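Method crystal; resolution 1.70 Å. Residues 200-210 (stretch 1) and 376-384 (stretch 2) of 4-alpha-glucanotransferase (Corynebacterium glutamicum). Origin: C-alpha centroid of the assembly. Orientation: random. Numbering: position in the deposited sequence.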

# COMPACT_ATOMS: atom_id res chain seq x y z
N ASP A 200 -0.84 3.42 -21.41
CA ASP A 200 -1.54 4.60 -20.94
C ASP A 200 -0.87 5.30 -19.76
O ASP A 200 -0.88 6.52 -19.67
CB ASP A 200 -3.00 4.34 -20.59
CG ASP A 200 -3.80 3.76 -21.76
OD1 ASP A 200 -3.71 4.34 -22.83
OD2 ASP A 200 -4.56 2.77 -21.58
N LEU A 201 -0.35 4.50 -18.83
CA LEU A 201 0.41 5.01 -17.67
C LEU A 201 1.55 5.89 -18.11
O LEU A 201 1.75 7.06 -17.63
CB LEU A 201 0.90 3.84 -16.80
CG LEU A 201 1.75 4.18 -15.57
CD1 LEU A 201 0.93 5.03 -14.65
CD2 LEU A 201 2.19 2.90 -14.90
N GLY A 202 2.39 5.37 -18.97
CA GLY A 202 3.53 6.12 -19.45
C GLY A 202 3.16 7.35 -20.31
O GLY A 202 3.77 8.40 -20.18
N ASN A 203 2.10 7.21 -21.10
CA ASN A 203 1.57 8.26 -21.97
C ASN A 203 1.07 9.41 -21.08
O ASN A 203 1.50 10.54 -21.27
CB ASN A 203 0.41 7.68 -22.80
CG ASN A 203 -0.08 8.64 -23.91
OD1 ASN A 203 0.40 9.79 -24.04
ND2 ASN A 203 -1.09 8.18 -24.67
N LEU A 204 0.20 9.09 -20.13
CA LEU A 204 -0.36 10.08 -19.19
C LEU A 204 0.80 10.77 -18.47
O LEU A 204 0.78 12.01 -18.33
CB LEU A 204 -1.33 9.49 -18.23
CG LEU A 204 -2.04 10.39 -17.23
CD1 LEU A 204 -2.78 11.50 -17.93
CD2 LEU A 204 -2.92 9.58 -16.32
N ALA A 205 1.79 10.02 -17.99
CA ALA A 205 2.90 10.67 -17.26
C ALA A 205 3.58 11.67 -18.14
O ALA A 205 3.83 12.83 -17.69
CB ALA A 205 3.95 9.66 -16.77
N SER A 206 3.79 11.28 -19.40
CA SER A 206 4.55 12.17 -20.31
C SER A 206 3.71 13.43 -20.57
O SER A 206 4.26 14.52 -20.67
CB SER A 206 5.04 11.48 -21.59
OG SER A 206 3.93 11.23 -22.40
N VAL A 207 2.39 13.30 -20.65
CA VAL A 207 1.53 14.46 -20.93
C VAL A 207 1.50 15.43 -19.77
O VAL A 207 1.70 16.60 -19.93
CB VAL A 207 0.09 13.99 -21.21
CG1 VAL A 207 -0.93 15.14 -21.13
CG2 VAL A 207 -0.01 13.31 -22.55
N VAL A 208 1.28 14.94 -18.56
CA VAL A 208 1.11 15.90 -17.42
C VAL A 208 2.46 16.46 -17.08
O VAL A 208 2.54 17.54 -16.51
CB VAL A 208 0.41 15.28 -16.21
CG1 VAL A 208 -0.99 14.83 -16.56
CG2 VAL A 208 1.20 14.10 -15.66
N ALA A 209 3.55 15.77 -17.45
CA ALA A 209 4.88 16.29 -17.20
C ALA A 209 5.14 17.57 -18.03
O ALA A 209 5.96 18.39 -17.65
CB ALA A 209 5.91 15.25 -17.59
N GLN A 210 4.41 17.76 -19.14
CA GLN A 210 4.69 18.91 -20.06
C GLN A 210 4.20 20.17 -19.37
O GLN A 210 4.57 21.27 -19.74
CB GLN A 210 3.90 18.74 -21.35
CG GLN A 210 4.39 17.54 -22.11
CD GLN A 210 3.50 17.12 -23.26
OE1 GLN A 210 2.39 17.63 -23.46
NE2 GLN A 210 3.96 16.09 -23.96
N ASP A 376 11.99 10.50 -18.71
CA ASP A 376 12.53 11.15 -19.94
C ASP A 376 11.70 12.38 -20.34
O ASP A 376 12.21 13.29 -21.00
CB ASP A 376 12.59 10.16 -21.08
CG ASP A 376 13.73 9.12 -20.94
OD1 ASP A 376 14.65 9.24 -20.10
OD2 ASP A 376 13.64 8.12 -21.71
N ALA A 377 10.45 12.45 -19.90
CA ALA A 377 9.62 13.62 -20.04
C ALA A 377 9.92 14.74 -19.07
O ALA A 377 9.28 15.78 -19.15
CB ALA A 377 8.18 13.24 -19.95
N GLY A 378 10.83 14.54 -18.15
CA GLY A 378 11.26 15.54 -17.18
C GLY A 378 10.85 15.34 -15.74
O GLY A 378 11.19 16.16 -14.87
N MET A 379 10.10 14.30 -15.43
CA MET A 379 9.71 14.10 -14.05
C MET A 379 10.90 13.76 -13.15
O MET A 379 11.66 12.86 -13.45
CB MET A 379 8.67 12.99 -13.93
CG MET A 379 7.33 13.30 -14.55
SD MET A 379 6.03 12.23 -13.93
CE MET A 379 4.58 13.20 -14.29
N SER A 380 11.04 14.49 -12.06
CA SER A 380 12.03 14.22 -11.03
C SER A 380 11.79 12.92 -10.25
O SER A 380 12.72 12.27 -9.82
CB SER A 380 12.21 15.42 -10.10
OG SER A 380 11.18 15.52 -9.18
N ILE A 381 10.52 12.62 -10.02
CA ILE A 381 10.13 11.42 -9.32
C ILE A 381 9.63 10.33 -10.26
O ILE A 381 10.14 9.24 -10.24
CB ILE A 381 9.03 11.75 -8.29
CG1 ILE A 381 9.61 12.64 -7.21
CG2 ILE A 381 8.43 10.51 -7.68
CD1 ILE A 381 8.58 13.45 -6.49
N GLY A 382 8.70 10.66 -11.13
CA GLY A 382 8.10 9.64 -11.98
C GLY A 382 6.84 9.03 -11.41
O GLY A 382 6.06 9.69 -10.78
N ILE A 383 6.60 7.77 -11.73
CA ILE A 383 5.47 7.08 -11.18
C ILE A 383 5.64 6.97 -9.68
O ILE A 383 6.69 6.60 -9.21
CB ILE A 383 5.33 5.67 -11.77
CG1 ILE A 383 5.34 5.73 -13.30
CG2 ILE A 383 4.08 5.00 -11.24
CD1 ILE A 383 4.42 6.76 -13.87
N MET A 384 4.57 7.25 -8.95
CA MET A 384 4.53 6.99 -7.54
C MET A 384 3.48 5.91 -7.33
O MET A 384 2.33 6.07 -7.62
CB MET A 384 4.24 8.29 -6.77
CG MET A 384 3.92 8.14 -5.31
SD MET A 384 3.51 9.74 -4.57
CE MET A 384 5.09 10.54 -4.86

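No hydrogen bond crosses between these two stretches; a helix (stretch 1) and a turn leading into a strand (stretch 2), whose touching residues are at least 168 apart in sequence, meet through van der Waals packing, mostly between apolar side chains. The helix satisfies its own backbone, as in A205 N to L201 O (3.0 Å) and A209 N to A205 O (3.0 Å), and S206 OG turns back to donate to N203 O (2.8 Å), so the hydroxyl donates within the helix rather than to stretch 2. The backbones come closest where small residues meet: the CA atoms of S206 and A377 lie 5.3 Å apart. Here A377 CB, pointing toward the helix, sits 3.8 Å from S206 CA and 3.8 Å from A209 CB, a methyl packed directly against the helix surface. G378 follows at a Schellman turn that closes the preceding helix; its phi of 110° would jam a CB against the carbonyl O of A377, which by itself calls for glycine. M379 then supplies the long reach. Its CA-to-CB bond points sideways, but chi angles m, t, t carry the side chain in to the helix, across its axis: M379 CG lies 3.9 Å from A209 CB, M379 SD 4.4 Å from A205 CB, and M379 CE 3.8 Å from V208 CG2. M379 CE also approaches A205 O at 3.5 Å, a van der Waals contact with a carbonyl already engaged by A209 N. Farther along, the strand begins at G382, and I383 points toward the helix. I383 CD1 lies 4.0 Å from L201 CD1 and 4.1 Å from A205 CB, so one methyl touches residues a helical turn apart. L201 leaves its CA sideways, yet its end comes nearer to complete this buried pairing. A205 thus touches both M379 and I383. Together the two stretches bury 341 Å², counting both sides.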